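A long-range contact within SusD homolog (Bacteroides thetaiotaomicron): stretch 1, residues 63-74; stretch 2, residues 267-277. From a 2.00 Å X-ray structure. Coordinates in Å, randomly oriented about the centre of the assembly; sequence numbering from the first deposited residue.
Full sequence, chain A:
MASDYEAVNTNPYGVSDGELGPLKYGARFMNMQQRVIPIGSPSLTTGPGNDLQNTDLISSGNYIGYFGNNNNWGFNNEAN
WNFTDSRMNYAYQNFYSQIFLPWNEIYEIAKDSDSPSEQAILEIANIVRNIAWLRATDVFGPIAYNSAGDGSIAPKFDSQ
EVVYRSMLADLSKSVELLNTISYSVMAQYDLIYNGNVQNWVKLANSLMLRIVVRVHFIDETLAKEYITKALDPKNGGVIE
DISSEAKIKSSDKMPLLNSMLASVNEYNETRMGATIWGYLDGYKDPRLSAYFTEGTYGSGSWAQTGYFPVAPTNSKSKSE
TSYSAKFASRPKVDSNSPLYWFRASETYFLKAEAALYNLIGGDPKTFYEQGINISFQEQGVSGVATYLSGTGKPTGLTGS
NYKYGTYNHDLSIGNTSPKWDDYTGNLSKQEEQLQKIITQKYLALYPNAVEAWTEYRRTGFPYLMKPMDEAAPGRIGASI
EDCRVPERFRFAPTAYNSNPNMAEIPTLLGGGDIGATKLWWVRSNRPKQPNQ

Stretch 1 (63-74) YIGYFGNNNNWG
Stretch 2 267-277: YNETRMGATIW

Stretch 1 leaves a helix at Gly65, whose positive phi (82/16) closes a Schellman motif, and becomes a short strand at 67-69. Stretch 2 runs antiparallel to it as strand 270-272, then Gly273 (-80/152) occupies the N-cap position, right before the helix that starts at Ala274. The register pairs Phe67 with Met272, Gly68 with Arg271 and Asn69 with Thr270. Gly68 and Arg271 exchange hydrogen bonds, Gly68 N to Arg271 O at 2.9 Å and Arg271 N to Gly68 O at 3.0 Å. The ladder continues with Asn70 N to Glu269 O (2.9 Å) and Gly273 N to Tyr66 O (3.0 Å). Beyond the sheet, Ile276 N, an amide left free in the helix's first turn, donates to Gly65 O at 3.1 Å.

Glycine suits both tight crossings: a CB on Gly65 would strike Thr275 CB, and one on Gly273 would strike Gly65 O.

Among side chains, Asn70 (chi1 t) suits its place because its amide can donate to a backbone carbonyl: ND2 bonds Asn268 O at 2.8 Å. Asn69 and Thr270, both m, share a sheet face, where one water joins Asn69 OD1 and Thr270 OG1, 2.7 Å from each. Glu269 (m, t) starts sideways, but its end comes nearer; a water accepts from Trp73 NE1 (2.7 Å) and donates to Glu269 OE2 (2.6 Å). Tyr66 CD2 lies 4.0 Å from Ile276 CD1, an apolar contact suiting both buried residues. Together the stretches bury 663 Å².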

# COMPACT_ATOMS: atom_id res chain seq x y z
N TYR A 63 5.24 -1.39 -9.93
CA TYR A 63 4.63 -2.64 -10.39
C TYR A 63 3.16 -2.46 -10.78
O TYR A 63 2.75 -2.87 -11.86
CB TYR A 63 4.71 -3.71 -9.29
CG TYR A 63 6.09 -4.02 -8.74
CD1 TYR A 63 6.24 -4.51 -7.44
CD2 TYR A 63 7.24 -3.82 -9.51
CE1 TYR A 63 7.50 -4.80 -6.92
CE2 TYR A 63 8.51 -4.09 -8.99
CZ TYR A 63 8.63 -4.58 -7.69
OH TYR A 63 9.88 -4.83 -7.16
N ILE A 64 2.38 -1.86 -9.89
CA ILE A 64 0.95 -1.66 -10.13
C ILE A 64 0.57 -0.43 -10.94
O ILE A 64 -0.61 -0.14 -11.11
CB ILE A 64 0.16 -1.63 -8.81
CG1 ILE A 64 0.63 -0.44 -7.97
CG2 ILE A 64 0.33 -2.96 -8.08
CD1 ILE A 64 0.02 -0.39 -6.60
N GLY A 65 1.56 0.32 -11.40
CA GLY A 65 1.25 1.47 -12.23
C GLY A 65 0.85 2.78 -11.60
O GLY A 65 0.28 3.64 -12.28
N TYR A 66 1.10 2.94 -10.30
CA TYR A 66 0.81 4.22 -9.64
C TYR A 66 1.88 5.16 -10.19
O TYR A 66 1.62 6.33 -10.46
CB TYR A 66 1.01 4.13 -8.12
CG TYR A 66 -0.21 3.79 -7.29
CD1 TYR A 66 -0.12 3.76 -5.90
CD2 TYR A 66 -1.44 3.50 -7.88
CE1 TYR A 66 -1.22 3.46 -5.11
CE2 TYR A 66 -2.56 3.19 -7.09
CZ TYR A 66 -2.43 3.18 -5.71
OH TYR A 66 -3.51 2.89 -4.91
N PHE A 67 3.09 4.63 -10.32
CA PHE A 67 4.24 5.40 -10.80
C PHE A 67 4.96 4.69 -11.93
O PHE A 67 4.75 3.50 -12.17
CB PHE A 67 5.26 5.61 -9.67
CG PHE A 67 4.66 6.07 -8.38
CD1 PHE A 67 4.63 5.22 -7.28
CD2 PHE A 67 4.09 7.33 -8.27
CE1 PHE A 67 4.05 5.62 -6.08
CE2 PHE A 67 3.50 7.74 -7.08
CZ PHE A 67 3.48 6.88 -5.98
N GLY A 68 5.81 5.45 -12.61
CA GLY A 68 6.62 4.93 -13.70
C GLY A 68 8.02 5.45 -13.41
O GLY A 68 8.16 6.60 -12.98
N ASN A 69 9.05 4.63 -13.62
CA ASN A 69 10.42 5.06 -13.34
C ASN A 69 11.15 5.63 -14.56
O ASN A 69 11.12 5.05 -15.65
CB ASN A 69 11.26 3.88 -12.82
CG ASN A 69 10.67 3.21 -11.60
OD1 ASN A 69 10.27 3.87 -10.63
ND2 ASN A 69 10.63 1.88 -11.62
N ASN A 70 11.83 6.76 -14.36
CA ASN A 70 12.62 7.38 -15.41
C ASN A 70 14.04 6.86 -15.18
O ASN A 70 14.98 7.62 -14.98
CB ASN A 70 12.59 8.91 -15.29
CG ASN A 70 13.55 9.61 -16.25
OD1 ASN A 70 13.87 9.09 -17.33
ND2 ASN A 70 14.01 10.79 -15.86
N ASN A 71 14.17 5.53 -15.21
CA ASN A 71 15.45 4.87 -14.99
C ASN A 71 15.22 3.36 -15.00
O ASN A 71 14.09 2.90 -14.87
CB ASN A 71 16.00 5.30 -13.62
CG ASN A 71 17.50 5.07 -13.48
OD1 ASN A 71 18.14 5.63 -12.58
ND2 ASN A 71 18.06 4.24 -14.34
N ASN A 72 16.29 2.58 -15.19
CA ASN A 72 16.17 1.13 -15.15
C ASN A 72 17.26 0.59 -14.23
O ASN A 72 17.34 -0.61 -13.98
CB ASN A 72 16.29 0.51 -16.55
CG ASN A 72 17.63 0.76 -17.21
OD1 ASN A 72 18.59 1.20 -16.57
ND2 ASN A 72 17.71 0.46 -18.50
N TRP A 73 18.08 1.50 -13.71
CA TRP A 73 19.18 1.17 -12.80
C TRP A 73 20.03 0.01 -13.33
O TRP A 73 20.57 -0.78 -12.55
CB TRP A 73 18.62 0.82 -11.42
CG TRP A 73 18.02 2.01 -10.72
CD1 TRP A 73 18.66 2.91 -9.92
CD2 TRP A 73 16.65 2.43 -10.79
NE1 TRP A 73 17.79 3.88 -9.50
CE2 TRP A 73 16.54 3.61 -10.01
CE3 TRP A 73 15.51 1.94 -11.43
CZ2 TRP A 73 15.34 4.31 -9.86
CZ3 TRP A 73 14.30 2.63 -11.28
CH2 TRP A 73 14.23 3.80 -10.50
N GLY A 74 20.16 -0.07 -14.65
CA GLY A 74 20.94 -1.13 -15.24
C GLY A 74 20.42 -2.51 -14.89
O GLY A 74 21.17 -3.49 -14.92
N TYR A 267 15.96 13.38 -7.87
CA TYR A 267 16.51 12.38 -8.78
C TYR A 267 15.81 12.33 -10.14
O TYR A 267 16.35 11.78 -11.10
CB TYR A 267 16.44 10.99 -8.14
CG TYR A 267 17.05 10.89 -6.75
CD1 TYR A 267 18.23 11.57 -6.43
CD2 TYR A 267 16.47 10.08 -5.77
CE1 TYR A 267 18.81 11.44 -5.16
CE2 TYR A 267 17.05 9.94 -4.51
CZ TYR A 267 18.22 10.62 -4.21
OH TYR A 267 18.80 10.47 -2.97
N ASN A 268 14.61 12.91 -10.20
CA ASN A 268 13.82 12.92 -11.44
C ASN A 268 13.57 11.50 -11.91
O ASN A 268 13.66 11.21 -13.11
CB ASN A 268 14.57 13.71 -12.52
CG ASN A 268 14.60 15.19 -12.24
OD1 ASN A 268 15.67 15.80 -12.16
ND2 ASN A 268 13.42 15.78 -12.07
N GLU A 269 13.23 10.63 -10.97
CA GLU A 269 13.00 9.23 -11.28
C GLU A 269 11.55 8.77 -11.14
O GLU A 269 11.13 7.83 -11.81
CB GLU A 269 13.92 8.34 -10.43
CG GLU A 269 15.41 8.65 -10.65
CD GLU A 269 16.35 7.85 -9.76
OE1 GLU A 269 16.05 7.67 -8.56
OE2 GLU A 269 17.41 7.41 -10.26
N THR A 270 10.77 9.41 -10.27
CA THR A 270 9.38 9.00 -10.10
C THR A 270 8.40 9.88 -10.86
O THR A 270 8.35 11.09 -10.67
CB THR A 270 9.00 8.97 -8.61
OG1 THR A 270 9.76 7.95 -7.96
CG2 THR A 270 7.51 8.67 -8.44
N ARG A 271 7.61 9.24 -11.72
CA ARG A 271 6.63 9.94 -12.55
C ARG A 271 5.29 9.20 -12.52
O ARG A 271 5.18 8.14 -11.89
CB ARG A 271 7.16 10.02 -13.99
CG ARG A 271 8.48 10.80 -14.12
CD ARG A 271 8.23 12.29 -13.92
NE ARG A 271 9.41 13.13 -14.09
CZ ARG A 271 10.17 13.57 -13.08
NH1 ARG A 271 9.87 13.25 -11.83
NH2 ARG A 271 11.20 14.37 -13.33
N MSE A 272 4.29 9.75 -13.19
CA MSE A 272 2.95 9.15 -13.23
C MSE A 272 2.96 7.80 -13.96
O MSE A 272 3.51 7.69 -15.06
CB MSE A 272 1.96 10.10 -13.92
CG MSE A 272 0.53 9.57 -13.99
SE MSE A 272 -0.65 10.78 -14.96
CE MSE A 272 0.16 10.63 -16.71
N GLY A 273 2.36 6.79 -13.34
CA GLY A 273 2.31 5.46 -13.93
C GLY A 273 1.25 5.29 -15.00
O GLY A 273 0.21 5.94 -14.97
N ALA A 274 1.50 4.37 -15.93
CA ALA A 274 0.58 4.11 -17.04
C ALA A 274 -0.76 3.54 -16.60
O ALA A 274 -1.81 3.95 -17.08
CB ALA A 274 1.23 3.18 -18.05
N THR A 275 -0.72 2.59 -15.68
CA THR A 275 -1.95 1.97 -15.21
C THR A 275 -2.92 2.97 -14.59
O THR A 275 -4.08 3.07 -15.01
CB THR A 275 -1.66 0.86 -14.18
OG1 THR A 275 -0.79 -0.11 -14.76
CG2 THR A 275 -2.96 0.18 -13.76
N ILE A 276 -2.47 3.73 -13.60
CA ILE A 276 -3.37 4.68 -12.97
C ILE A 276 -3.81 5.75 -13.98
O ILE A 276 -4.95 6.21 -13.94
CB ILE A 276 -2.74 5.31 -11.70
CG1 ILE A 276 -3.82 6.05 -10.91
CG2 ILE A 276 -1.58 6.23 -12.08
CD1 ILE A 276 -3.35 6.54 -9.55
N TRP A 277 -2.93 6.13 -14.89
CA TRP A 277 -3.30 7.12 -15.89
C TRP A 277 -4.42 6.57 -16.76
O TRP A 277 -5.39 7.27 -17.05
CB TRP A 277 -2.12 7.48 -16.80
CG TRP A 277 -2.58 8.21 -18.04
CD1 TRP A 277 -2.92 9.53 -18.13
CD2 TRP A 277 -2.83 7.63 -19.33
NE1 TRP A 277 -3.36 9.81 -19.40
CE2 TRP A 277 -3.32 8.67 -20.16
CE3 TRP A 277 -2.68 6.35 -19.86
CZ2 TRP A 277 -3.67 8.45 -21.50
CZ3 TRP A 277 -3.04 6.13 -21.19
CH2 TRP A 277 -3.52 7.18 -21.99
O HOH W 1 1.37 -1.78 -14.09
O HOH W 2 3.94 2.66 -14.69
O HOH W 3 8.97 5.73 -9.22
O HOH W 4 18.81 6.18 -8.40